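Local coordinates for protein putative tetR family transcription regulator (Shewanella loihica, PDB 3PPB) that probably binds DNA as a two-chain transcription regulator of the TetR family, through a helix-turn-helix domain joined to an all-helical body, at residues L19-S24 and A33-E38; V64-A69 and H126-F131. One frame throughout, in Å; residues are numbered along the deposited sequence.

Contact 1: L19-S24 and A33-E38; sequences LQLFVS and ATIARE
The last turns of helix 10-24 and nearly the whole of helix 32-39 run closer to antiparallel than parallel, at 136° between their directions, with the short axes 10.5 Å apart at closest approach. Leu21, the residue nearest to helix 32-39 in backbone register, faces Ile35 across this gap, and branched side chains reach over it. Leu21 has CG anti to its carbonyl carbon, and the nearly extended second torsion (165°) pushes CD1 out as the leading atom. Leu21 CD1 settles against the backbone of the other helix, 3.9 Å from Ile35 CA, and meets Thr34 CG2 at 3.8 Å. Thr34 suits a two-sided place: its methyl lies anti to the backbone N and meets Leu21 obliquely, while OG1 hydrogen-bonds Ser31 OG just before the segment. Segment 33-38 belongs to the predicted helix-turn-helix of this TetR-family protein, where helix 32-39 would be the first helix of the motif, packed here on the helix that precedes it in the three-helix DNA-binding domain. Ile35 extends its chain (chi2 170°), bringing CG1 to 4.0 Å from Leu21 CD1, and carries CD1 on to the Phe22 ring. There Ile35 CD1 approaches Phe22 CE1 obliquely at 3.8 Å, the two side chains crossing at about a right angle. Leu57 and Leu60 of helix 53-74 also pack on Phe22, and Leu56 on Ile35, so a large ring and a long branched chain fill this buried side. On the outer margin, the aliphatic CG of Glu38 lies 4.3 Å from Leu21 CD1, which lets the carboxylate remain at the exposed border.

Contact 2: V64-A69 and H126-F131; sequences VKQEFA and HGILGF. With EDO (1,2-ethanediol), chain D; EDO (1,2-ethanediol), chain G; EDO (1,2-ethanediol), chain H.
Ile128 and Leu129 press on helix 53-74 where helix 118-128 ends, and the tight part centres on Ala69, whose small CB lets both come close. Ile128 CG2, anti to its backbone N, sits 3.7 Å from Ala69 CB, while Leu129 CD2 reaches the same methyl from its own side at 3.8 Å. Leu129 CD2 also touches the edge of the Phe68 ring near its plane, the two side chains crossing at about a right angle; Phe131 likewise turns a ring edge to Ala69, more loosely. Leu129 has already left helical torsions, and the contact lies at the break between helices 118-128 and 130-141, where they pack on the long helix that runs from the DNA-binding domain into the TetR-like body. Lys65 bends at chi2 (-82°), laying CD against Leu129 CD1 and sending its amine to O1 and O2 of a 1,2-ethanediol, probably from the crystallisation liquor, with NZ 2.8 Å from each oxygen. Phe107 adds a cation-pi contact to Lys65. An alanine at Lys65 would remove CD and the amine, and with them the bonds to the diol and the cation-pi contact, and would probably loosen the packing on Leu129. The partly exposed margin is hydrated instead: Gln66 curls at chi2 so that OE1 lies 3.4 Å from Ile128 CG1, close but not a hydrogen bond, and NE2, bonded to Asp70 OD1, also donates to a water that in turn donates to Ile128 O.

Contact 1 is complete within the first 38 residues, before either half of contact 2 is reached. Their centres lie about 24 Å apart, and although the nearest atoms approach to about 4 Å, the contacts do not touch. Contact 1 sits inside the DNA-binding domain, about 20 Å from the centre of the chain; contact 2, about 8 Å from it, lies in the body. Helix 53-74 joins them: its early residues Leu56, Leu57 and Leu60 pack on contact 1, and its later part supplies segment 64-69. Helix 101-110 also borders both. Such continuity is consistent with a TetR-family route by which changes in the body could shift the DNA-binding domain.

Contact 1: L19-S24 and A33-E38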
ATOM      1  N   LEU A  19       3.666  -9.445  16.775  1.00 39.48           N
ATOM      2  CA  LEU A  19       3.785  -9.499  15.315  1.00 37.41           C
ATOM      3  C   LEU A  19       2.709 -10.413  14.739  1.00 42.75           C
ATOM      4  O   LEU A  19       1.979  -9.999  13.839  1.00 42.01           O
ATOM      5  CB  LEU A  19       5.193  -9.963  14.883  1.00 36.51           C
ATOM      6  CG  LEU A  19       5.403 -10.215  13.374  1.00 39.25           C
ATOM      7  CD1 LEU A  19       5.538  -8.905  12.594  1.00 37.70           C
ATOM      8  CD2 LEU A  19       6.620 -11.082  13.137  1.00 41.84           C
ATOM      9  N   GLN A  20       2.588 -11.638  15.286  1.00 40.68           N
ATOM     10  CA  GLN A  20       1.576 -12.604  14.869  1.00 40.74           C
ATOM     11  C   GLN A  20       0.156 -12.027  15.007  1.00 44.24           C
ATOM     12  O   GLN A  20      -0.627 -12.085  14.059  1.00 43.91           O
ATOM     13  CB  GLN A  20       1.694 -13.904  15.688  1.00 43.40           C
ATOM     14  CG  GLN A  20       2.936 -14.729  15.389  1.00 61.60           C
ATOM     15  N   LEU A  21      -0.163 -11.458  16.173  1.00 40.67           N
ATOM     16  CA  LEU A  21      -1.512 -10.963  16.449  1.00 40.39           C
ATOM     17  C   LEU A  21      -1.866  -9.695  15.687  1.00 42.73           C
ATOM     18  O   LEU A  21      -2.998  -9.597  15.213  1.00 42.97           O
ATOM     19  CB  LEU A  21      -1.725 -10.753  17.953  1.00 40.96           C
ATOM     20  CG  LEU A  21      -1.745 -12.025  18.807  1.00 45.56           C
ATOM     21  CD1 LEU A  21      -1.598 -11.695  20.262  1.00 45.03           C
ATOM     22  CD2 LEU A  21      -3.032 -12.839  18.582  1.00 48.43           C
ATOM     23  N   PHE A  22      -0.923  -8.736  15.546  1.00 38.21           N
ATOM     24  CA  PHE A  22      -1.177  -7.501  14.791  1.00 37.26           C
ATOM     25  C   PHE A  22      -1.445  -7.817  13.316  1.00 43.69           C
ATOM     26  O   PHE A  22      -2.130  -7.050  12.646  1.00 44.60           O
ATOM     27  CB  PHE A  22      -0.018  -6.495  14.920  1.00 37.80           C
ATOM     28  CG  PHE A  22       0.161  -5.840  16.271  1.00 39.10           C
ATOM     29  CD1 PHE A  22      -0.865  -5.853  17.211  1.00 43.13           C
ATOM     30  CD2 PHE A  22       1.343  -5.186  16.592  1.00 39.24           C
ATOM     31  CE1 PHE A  22      -0.707  -5.231  18.449  1.00 44.70           C
ATOM     32  CE2 PHE A  22       1.504  -4.562  17.826  1.00 43.41           C
ATOM     33  CZ  PHE A  22       0.481  -4.599  18.758  1.00 43.62           C
ATOM     34  N   VAL A  23      -0.950  -8.954  12.825  1.00 40.29           N
ATOM     35  CA  VAL A  23      -1.194  -9.343  11.439  1.00 40.69           C
ATOM     36  C   VAL A  23      -2.544 -10.090  11.329  1.00 47.86           C
ATOM     37  O   VAL A  23      -3.337  -9.766  10.451  1.00 47.22           O
ATOM     38  CB  VAL A  23      -0.018 -10.183  10.881  1.00 43.63           C
ATOM     39  CG1 VAL A  23      -0.437 -11.011   9.663  1.00 43.78           C
ATOM     40  CG2 VAL A  23       1.173  -9.295  10.564  1.00 41.47           C
ATOM     41  N   SER A  24      -2.792 -11.097  12.193  1.00 45.95           N
ATOM     42  CA  SER A  24      -4.014 -11.901  12.092  1.00 46.17           C
ATOM     43  C   SER A  24      -5.263 -11.202  12.629  1.00 51.57           C
ATOM     44  O   SER A  24      -6.349 -11.485  12.131  1.00 51.89           O
ATOM     45  CB  SER A  24      -3.838 -13.246  12.785  1.00 48.86           C
ATOM     46  OG  SER A  24      -3.352 -13.082  14.106  1.00 61.32           O
ATOM     47  N   ALA A  33      -3.739  -7.830  26.881  1.00 47.65           N
ATOM     48  CA  ALA A  33      -3.991  -9.043  27.690  1.00 47.46           C
ATOM     49  C   ALA A  33      -3.756 -10.285  26.836  1.00 50.16           C
ATOM     50  O   ALA A  33      -3.032 -11.191  27.258  1.00 50.71           O
ATOM     51  CB  ALA A  33      -5.412  -9.042  28.255  1.00 48.82           C
ATOM     52  N   THR A  34      -4.304 -10.288  25.605  1.00 45.24           N
ATOM     53  CA  THR A  34      -4.104 -11.367  24.637  1.00 44.77           C
ATOM     54  C   THR A  34      -2.617 -11.507  24.314  1.00 48.26           C
ATOM     55  O   THR A  34      -2.117 -12.623  24.344  1.00 50.65           O
ATOM     56  CB  THR A  34      -4.920 -11.128  23.370  1.00 48.18           C
ATOM     57  OG1 THR A  34      -6.293 -10.982  23.705  1.00 48.05           O
ATOM     58  CG2 THR A  34      -4.764 -12.250  22.359  1.00 47.69           C
ATOM     59  N   ILE A  35      -1.906 -10.393  24.052  1.00 43.14           N
ATOM     60  CA  ILE A  35      -0.471 -10.414  23.723  1.00 41.82           C
ATOM     61  C   ILE A  35       0.308 -11.056  24.860  1.00 48.60           C
ATOM     62  O   ILE A  35       1.073 -11.988  24.608  1.00 48.87           O
ATOM     63  CB  ILE A  35       0.123  -9.016  23.387  1.00 42.90           C
ATOM     64  CG1 ILE A  35      -0.605  -8.348  22.184  1.00 41.58           C
ATOM     65  CG2 ILE A  35       1.642  -9.126  23.138  1.00 41.93           C
ATOM     66  CD1 ILE A  35      -0.233  -6.815  21.910  1.00 37.65           C
ATOM     67  N   ALA A  36       0.106 -10.557  26.104  1.00 47.49           N
ATOM     68  CA  ALA A  36       0.783 -11.040  27.309  1.00 49.65           C
ATOM     69  C   ALA A  36       0.566 -12.536  27.501  1.00 56.79           C
ATOM     70  O   ALA A  36       1.553 -13.265  27.649  1.00 59.11           O
ATOM     71  CB  ALA A  36       0.298 -10.277  28.535  1.00 51.57           C
ATOM     72  N   ARG A  37      -0.709 -12.997  27.449  1.00 52.49           N
ATOM     73  CA  ARG A  37      -1.092 -14.401  27.609  1.00 52.84           C
ATOM     74  C   ARG A  37      -0.427 -15.287  26.562  1.00 57.09           C
ATOM     75  O   ARG A  37       0.234 -16.270  26.926  1.00 57.04           O
ATOM     76  CB  ARG A  37      -2.617 -14.560  27.522  1.00 53.67           C
ATOM     77  CG  ARG A  37      -3.114 -15.987  27.813  1.00 61.83           C
ATOM     78  CD  ARG A  37      -4.624 -16.127  27.725  1.00 65.87           C
ATOM     79  NE  ARG A  37      -5.160 -15.816  26.394  1.00 64.99           N
ATOM     80  CZ  ARG A  37      -5.814 -14.697  26.099  1.00 70.76           C
ATOM     81  NH1 ARG A  37      -6.007 -13.768  27.028  1.00 57.57           N
ATOM     82  NH2 ARG A  37      -6.275 -14.496  24.872  1.00 57.29           N
ATOM     83  N   GLU A  38      -0.586 -14.932  25.267  1.00 52.99           N
ATOM     84  CA  GLU A  38      -0.008 -15.706  24.176  1.00 53.06           C
ATOM     85  C   GLU A  38       1.531 -15.737  24.279  1.00 56.56           C
ATOM     86  O   GLU A  38       2.126 -16.735  23.886  1.00 57.14           O
ATOM     87  CB  GLU A  38      -0.468 -15.171  22.815  1.00 53.63           C
ATOM     88  CG  GLU A  38      -1.953 -15.320  22.543  1.00 68.41           C
ATOM     89  CD  GLU A  38      -2.372 -16.685  22.049  1.00 99.51           C
ATOM     90  OE1 GLU A  38      -2.409 -17.631  22.868  1.00 98.97           O
ATOM     91  OE2 GLU A  38      -2.679 -16.802  20.841  1.00 99.99           O
TER

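Contact 2: V64-A69 and H126-F131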
ATOM      1  N   VAL A  64      11.413  -4.582  12.503  1.00 31.93           N
ATOM      2  CA  VAL A  64      11.221  -5.324  11.246  1.00 30.81           C
ATOM      3  C   VAL A  64      11.844  -4.513  10.078  1.00 35.47           C
ATOM      4  O   VAL A  64      12.542  -5.096   9.251  1.00 34.54           O
ATOM      5  CB  VAL A  64       9.739  -5.735  10.967  1.00 32.25           C
ATOM      6  CG1 VAL A  64       9.650  -6.589   9.707  1.00 31.25           C
ATOM      7  CG2 VAL A  64       9.142  -6.514  12.158  1.00 33.14           C
ATOM      8  N   LYS A  65      11.642  -3.183  10.050  1.00 32.91           N
ATOM      9  CA  LYS A  65      12.249  -2.321   9.022  1.00 32.71           C
ATOM     10  C   LYS A  65      13.785  -2.475   9.045  1.00 37.95           C
ATOM     11  O   LYS A  65      14.388  -2.633   7.975  1.00 37.69           O
ATOM     12  CB  LYS A  65      11.855  -0.833   9.209  1.00 33.82           C
ATOM     13  CG  LYS A  65      10.417  -0.493   8.829  1.00 37.46           C
ATOM     14  CD  LYS A  65      10.255  -0.287   7.331  1.00 46.24           C
ATOM     15  CE  LYS A  65       8.814  -0.138   6.947  1.00 53.16           C
ATOM     16  NZ  LYS A  65       8.683   0.462   5.595  1.00 58.10           N
ATOM     17  N   GLN A  66      14.401  -2.494  10.261  1.00 33.80           N
ATOM     18  CA  GLN A  66      15.849  -2.658  10.393  1.00 34.88           C
ATOM     19  C   GLN A  66      16.307  -4.020   9.848  1.00 40.82           C
ATOM     20  O   GLN A  66      17.285  -4.059   9.106  1.00 42.05           O
ATOM     21  CB  GLN A  66      16.332  -2.452  11.830  1.00 36.75           C
ATOM     22  CG  GLN A  66      17.865  -2.290  11.909  1.00 38.83           C
ATOM     23  CD  GLN A  66      18.368  -1.071  11.174  1.00 42.74           C
ATOM     24  OE1 GLN A  66      18.060   0.060  11.534  1.00 40.55           O
ATOM     25  NE2 GLN A  66      19.124  -1.276  10.096  1.00 33.70           N
ATOM     26  N   GLU A  67      15.578  -5.109  10.159  1.00 36.79           N
ATOM     27  CA  GLU A  67      15.873  -6.450   9.636  1.00 36.84           C
ATOM     28  C   GLU A  67      15.859  -6.468   8.099  1.00 39.22           C
ATOM     29  O   GLU A  67      16.766  -7.025   7.470  1.00 39.83           O
ATOM     30  CB  GLU A  67      14.852  -7.464  10.162  1.00 38.23           C
ATOM     31  CG  GLU A  67      15.052  -7.850  11.607  1.00 45.46           C
ATOM     32  CD  GLU A  67      13.970  -8.782  12.106  1.00 59.26           C
ATOM     33  OE1 GLU A  67      13.486  -9.610  11.301  1.00 46.81           O
ATOM     34  OE2 GLU A  67      13.579  -8.663  13.291  1.00 54.01           O
ATOM     35  N   PHE A  68      14.818  -5.865   7.506  1.00 33.52           N
ATOM     36  CA  PHE A  68      14.647  -5.761   6.063  1.00 32.44           C
ATOM     37  C   PHE A  68      15.831  -5.010   5.428  1.00 39.11           C
ATOM     38  O   PHE A  68      16.437  -5.497   4.467  1.00 39.53           O
ATOM     39  CB  PHE A  68      13.324  -5.050   5.765  1.00 32.64           C
ATOM     40  CG  PHE A  68      13.062  -4.720   4.314  1.00 33.05           C
ATOM     41  CD1 PHE A  68      12.656  -5.709   3.420  1.00 34.14           C
ATOM     42  CD2 PHE A  68      13.163  -3.409   3.850  1.00 34.41           C
ATOM     43  CE1 PHE A  68      12.357  -5.394   2.094  1.00 33.72           C
ATOM     44  CE2 PHE A  68      12.869  -3.094   2.522  1.00 35.89           C
ATOM     45  CZ  PHE A  68      12.476  -4.087   1.651  1.00 33.17           C
ATOM     46  N   ALA A  69      16.166  -3.832   5.988  1.00 37.69           N
ATOM     47  CA  ALA A  69      17.248  -2.974   5.508  1.00 37.91           C
ATOM     48  C   ALA A  69      18.579  -3.710   5.571  1.00 42.26           C
ATOM     49  O   ALA A  69      19.316  -3.703   4.586  1.00 41.33           O
ATOM     50  CB  ALA A  69      17.302  -1.693   6.324  1.00 38.98           C
ATOM     51  N   HIS A 126      13.838   7.829   6.347  1.00 44.97           N
ATOM     52  CA  HIS A 126      15.068   8.621   6.235  1.00 45.78           C
ATOM     53  C   HIS A 126      16.199   8.104   7.118  1.00 46.73           C
ATOM     54  O   HIS A 126      17.360   8.444   6.862  1.00 47.27           O
ATOM     55  CB  HIS A 126      14.774  10.102   6.547  1.00 48.64           C
ATOM     56  CG  HIS A 126      13.610  10.636   5.766  1.00 52.84           C
ATOM     57  ND1 HIS A 126      12.472  11.107   6.400  1.00 55.60           N
ATOM     58  CD2 HIS A 126      13.408  10.666   4.425  1.00 54.86           C
ATOM     59  CE1 HIS A 126      11.638  11.448   5.428  1.00 55.03           C
ATOM     60  NE2 HIS A 126      12.152  11.184   4.225  1.00 54.72           N
ATOM     61  N   GLY A 127      15.876   7.285   8.120  1.00 40.39           N
ATOM     62  CA  GLY A 127      16.895   6.759   9.021  1.00 40.82           C
ATOM     63  C   GLY A 127      17.346   5.382   8.603  1.00 44.52           C
ATOM     64  O   GLY A 127      18.415   5.223   7.998  1.00 46.59           O
ATOM     65  N   ILE A 128      16.487   4.392   8.853  1.00 37.76           N
ATOM     66  CA  ILE A 128      16.728   2.985   8.537  1.00 35.73           C
ATOM     67  C   ILE A 128      16.953   2.784   7.024  1.00 39.62           C
ATOM     68  O   ILE A 128      17.869   2.061   6.636  1.00 39.78           O
ATOM     69  CB  ILE A 128      15.559   2.110   9.090  1.00 36.71           C
ATOM     70  CG1 ILE A 128      15.521   2.203  10.647  1.00 37.24           C
ATOM     71  CG2 ILE A 128      15.711   0.654   8.626  1.00 36.01           C
ATOM     72  CD1 ILE A 128      14.298   1.524  11.365  1.00 36.72           C
ATOM     73  N   LEU A 129      16.128   3.405   6.181  1.00 36.76           N
ATOM     74  CA  LEU A 129      16.243   3.235   4.735  1.00 36.31           C
ATOM     75  C   LEU A 129      16.792   4.495   4.053  1.00 41.75           C
ATOM     76  O   LEU A 129      16.535   4.725   2.870  1.00 41.87           O
ATOM     77  CB  LEU A 129      14.895   2.800   4.152  1.00 35.44           C
ATOM     78  CG  LEU A 129      14.404   1.423   4.684  1.00 40.15           C
ATOM     79  CD1 LEU A 129      12.922   1.304   4.585  1.00 39.85           C
ATOM     80  CD2 LEU A 129      15.105   0.255   3.972  1.00 41.78           C
ATOM     81  N   GLY A 130      17.614   5.256   4.796  1.00 39.20           N
ATOM     82  CA  GLY A 130      18.272   6.466   4.313  1.00 38.61           C
ATOM     83  C   GLY A 130      19.156   6.236   3.095  1.00 41.80           C
ATOM     84  O   GLY A 130      19.326   7.136   2.256  1.00 40.66           O
ATOM     85  N   PHE A 131      19.728   5.014   2.977  1.00 38.01           N
ATOM     86  CA  PHE A 131      20.616   4.661   1.864  1.00 38.00           C
ATOM     87  C   PHE A 131      19.870   4.705   0.520  1.00 40.48           C
ATOM     88  O   PHE A 131      20.523   4.867  -0.512  1.00 40.33           O
ATOM     89  CB  PHE A 131      21.271   3.277   2.073  1.00 40.14           C
ATOM     90  CG  PHE A 131      20.351   2.089   1.899  1.00 41.54           C
ATOM     91  CD1 PHE A 131      19.631   1.584   2.975  1.00 44.91           C
ATOM     92  CD2 PHE A 131      20.193   1.487   0.655  1.00 43.97           C
ATOM     93  CE1 PHE A 131      18.764   0.503   2.808  1.00 46.13           C
ATOM     94  CE2 PHE A 131      19.316   0.413   0.484  1.00 46.67           C
ATOM     95  CZ  PHE A 131      18.611  -0.074   1.562  1.00 44.99           C
TER
HETATM   96  C1  EDO D 203       9.693  -1.148   2.509  1.00 59.74           C
HETATM   97  O1  EDO D 203      10.339  -0.501   3.603  1.00 61.67           O
HETATM   98  C2  EDO D 203       8.804  -2.248   3.064  1.00 57.58           C
HETATM   99  O2  EDO D 203       7.905  -1.708   4.028  1.00 58.33           O
HETATM  100  C1  EDO G 210      15.138 -11.596   8.474  1.00 59.31           C
HETATM  101  O1  EDO G 210      14.150 -10.677   8.962  1.00 60.35           O
HETATM  102  C2  EDO G 210      16.349 -10.805   7.984  1.00 58.45           C
HETATM  103  O2  EDO G 210      17.298 -11.694   7.377  1.00 66.14           O
HETATM  104  C1  EDO H 211       9.774 -10.172  16.047  1.00 69.22           C
HETATM  105  O1  EDO H 211      10.216 -11.206  15.159  1.00 72.95           O
HETATM  106  C2  EDO H 211      10.868  -9.118  16.178  1.00 66.52           C
HETATM  107  O2  EDO H 211      11.145  -8.561  14.889  1.00 69.22           O
HETATM  108  O   HOH W   1      19.987   0.513   7.939  1.00 46.64           O